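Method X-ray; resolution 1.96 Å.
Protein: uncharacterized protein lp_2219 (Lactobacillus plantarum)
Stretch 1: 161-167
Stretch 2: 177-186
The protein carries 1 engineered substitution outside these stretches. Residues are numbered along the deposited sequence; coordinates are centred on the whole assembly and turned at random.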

# COMPACT_ATOMS: atom_id res chain seq x y z
N SER A 161 -12.90 10.65 6.54
CA SER A 161 -14.13 11.27 6.05
C SER A 161 -14.90 10.44 5.03
O SER A 161 -15.89 10.92 4.47
CB SER A 161 -13.81 12.63 5.45
OG SER A 161 -12.97 12.49 4.32
N ASP A 162 -14.46 9.21 4.78
CA ASP A 162 -15.12 8.33 3.82
C ASP A 162 -15.16 8.91 2.41
O ASP A 162 -16.19 8.85 1.74
CB ASP A 162 -16.55 8.01 4.27
CG ASP A 162 -16.60 7.08 5.46
OD1 ASP A 162 -15.94 6.02 5.41
OD2 ASP A 162 -17.30 7.40 6.45
N LYS A 163 -14.04 9.46 1.96
CA LYS A 163 -14.00 10.05 0.63
C LYS A 163 -12.78 9.65 -0.19
O LYS A 163 -11.70 9.40 0.35
CB LYS A 163 -14.04 11.58 0.72
CG LYS A 163 -15.36 12.14 1.25
CD LYS A 163 -15.25 13.64 1.50
CE LYS A 163 -16.54 14.21 2.08
NZ LYS A 163 -17.69 14.09 1.13
N VAL A 164 -12.97 9.59 -1.50
CA VAL A 164 -11.89 9.28 -2.42
C VAL A 164 -11.80 10.47 -3.36
O VAL A 164 -12.70 10.71 -4.17
CB VAL A 164 -12.15 8.00 -3.25
CG1 VAL A 164 -10.97 7.76 -4.19
CG2 VAL A 164 -12.32 6.80 -2.32
N TYR A 165 -10.72 11.23 -3.23
CA TYR A 165 -10.50 12.39 -4.07
C TYR A 165 -9.66 12.04 -5.29
O TYR A 165 -8.86 11.11 -5.26
CB TYR A 165 -9.73 13.48 -3.31
CG TYR A 165 -10.42 14.08 -2.11
CD1 TYR A 165 -10.37 13.45 -0.86
CD2 TYR A 165 -11.07 15.30 -2.20
CE1 TYR A 165 -10.97 14.02 0.26
CE2 TYR A 165 -11.67 15.88 -1.09
CZ TYR A 165 -11.61 15.25 0.14
OH TYR A 165 -12.19 15.84 1.24
N VAL A 166 -9.87 12.80 -6.36
CA VAL A 166 -9.06 12.65 -7.55
C VAL A 166 -8.56 14.06 -7.81
O VAL A 166 -9.35 15.00 -7.90
CB VAL A 166 -9.86 12.16 -8.77
CG1 VAL A 166 -8.97 12.20 -10.01
CG2 VAL A 166 -10.34 10.73 -8.53
N TYR A 167 -7.24 14.21 -7.91
CA TYR A 167 -6.60 15.50 -8.14
C TYR A 167 -5.79 15.53 -9.42
O TYR A 167 -5.19 14.53 -9.80
CB TYR A 167 -5.61 15.82 -7.01
CG TYR A 167 -6.20 16.19 -5.68
CD1 TYR A 167 -6.55 17.51 -5.39
CD2 TYR A 167 -6.36 15.23 -4.68
CE1 TYR A 167 -7.05 17.87 -4.14
CE2 TYR A 167 -6.87 15.58 -3.43
CZ TYR A 167 -7.20 16.89 -3.17
OH TYR A 167 -7.70 17.23 -1.93
N GLU A 177 -8.15 19.81 -7.17
CA GLU A 177 -9.27 18.86 -7.21
C GLU A 177 -10.01 18.71 -8.53
O GLU A 177 -10.25 19.69 -9.24
CB GLU A 177 -10.28 19.18 -6.09
CG GLU A 177 -11.22 20.34 -6.39
CD GLU A 177 -10.64 21.69 -6.04
OE1 GLU A 177 -9.41 21.79 -5.84
OE2 GLU A 177 -11.42 22.67 -5.96
N GLN A 178 -10.38 17.47 -8.83
CA GLN A 178 -11.11 17.12 -10.04
C GLN A 178 -12.46 16.50 -9.66
O GLN A 178 -13.48 16.81 -10.27
CB GLN A 178 -10.29 16.11 -10.86
CG GLN A 178 -10.97 15.57 -12.12
CD GLN A 178 -11.26 16.65 -13.15
OE1 GLN A 178 -10.55 17.66 -13.23
NE2 GLN A 178 -12.30 16.45 -13.95
N SER A 179 -12.45 15.63 -8.66
CA SER A 179 -13.68 14.98 -8.22
C SER A 179 -13.54 14.40 -6.83
O SER A 179 -12.42 14.26 -6.31
CB SER A 179 -14.05 13.85 -9.18
OG SER A 179 -13.09 12.80 -9.12
N VAL A 180 -14.67 14.06 -6.22
CA VAL A 180 -14.66 13.47 -4.90
C VAL A 180 -15.81 12.48 -4.77
O VAL A 180 -16.97 12.83 -4.97
CB VAL A 180 -14.78 14.54 -3.78
CG1 VAL A 180 -16.04 15.37 -3.99
CG2 VAL A 180 -14.80 13.87 -2.41
N LEU A 181 -15.47 11.23 -4.48
CA LEU A 181 -16.45 10.18 -4.31
C LEU A 181 -16.69 10.00 -2.81
O LEU A 181 -15.74 9.83 -2.05
CB LEU A 181 -15.93 8.86 -4.89
CG LEU A 181 -16.79 7.62 -4.64
CD1 LEU A 181 -18.09 7.70 -5.44
CD2 LEU A 181 -15.99 6.38 -5.02
N THR A 182 -17.95 10.05 -2.40
CA THR A 182 -18.27 9.89 -1.00
C THR A 182 -18.84 8.50 -0.77
O THR A 182 -19.80 8.10 -1.42
CB THR A 182 -19.31 10.94 -0.53
OG1 THR A 182 -18.75 12.25 -0.67
CG2 THR A 182 -19.69 10.70 0.92
N MSE A 183 -18.24 7.77 0.17
CA MSE A 183 -18.69 6.42 0.48
C MSE A 183 -19.68 6.42 1.64
O MSE A 183 -19.77 7.40 2.38
CB MSE A 183 -17.48 5.55 0.82
CG MSE A 183 -16.40 5.61 -0.25
SE MSE A 183 -16.88 4.64 -1.84
CE MSE A 183 -18.42 5.62 -2.45
N GLU A 184 -20.43 5.33 1.77
CA GLU A 184 -21.39 5.21 2.87
C GLU A 184 -20.64 5.45 4.18
O GLU A 184 -19.52 4.98 4.36
CB GLU A 184 -22.02 3.82 2.87
CG GLU A 184 -23.09 3.59 1.81
CD GLU A 184 -24.42 4.24 2.14
OE1 GLU A 184 -24.50 5.49 2.12
OE2 GLU A 184 -25.39 3.51 2.42
N ALA A 185 -21.28 6.17 5.10
CA ALA A 185 -20.66 6.48 6.39
C ALA A 185 -20.13 5.25 7.12
O ALA A 185 -20.85 4.27 7.31
CB ALA A 185 -21.66 7.22 7.27
N GLY A 186 -18.86 5.31 7.52
CA GLY A 186 -18.25 4.20 8.23
C GLY A 186 -17.52 3.18 7.36
O GLY A 186 -16.98 2.20 7.86
O HOH W 1 -13.36 10.85 -6.96

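How does Asp 162, which has more of its surface covered by the other stretch than any other residue here, hold the loop that follows the second strand? It uses both its backbone and its side chain. Met 183 N donates to Asp 162 O at 2.8 Å with a nearly straight N-H...O angle of 173°, extending the ladder of hydrogen bonds just beyond the paired strands. The carboxylate reaches further along, where Gly 186 N donates to Asp 162 OD2, also at 2.8 Å. Gly 186 has phi/psi of 93/0°, where a CB would be jammed against the preceding carbonyl O, so the backbone there calls for glycine.

What does Val 166 do at the other end? Its carbonyl meets a beta bulge, where the register shifts by one residue. Val 166 O therefore accepts two amides, Gln 178 N at 2.8 Å and Ser 179 N at a longer 3.3 Å. Val 166 N closes the pair by donating to Ser 179 O at 2.9 Å.

How is Val 164, which lies between Asp 162 and Val 166 along the first stretch, engaged? It forms a reciprocal pair with Leu 181: Val 164 N donates to Leu 181 O, and Leu 181 N to Val 164 O, each at 2.8 Å. Their side chains share a sheet face, with Val 164 CB and Leu 181 CB 4.2 Å apart. A water donates to Val 164 O and to Ser 179 OG, each 2.9 Å from its oxygen, linking the strands a second way.

What occupies the opposite face? Lys 163, Tyr 165, Val 180 and Thr 182 do. Val 180 CG2 lies over one face of the Tyr 165 ring, 4.1 Å from its centroid, in a CH-pi contact. Nearby, Lys 163 NZ donates to Thr 182 OG1 at 2.8 Å, so this face combines apolar packing with a polar tie.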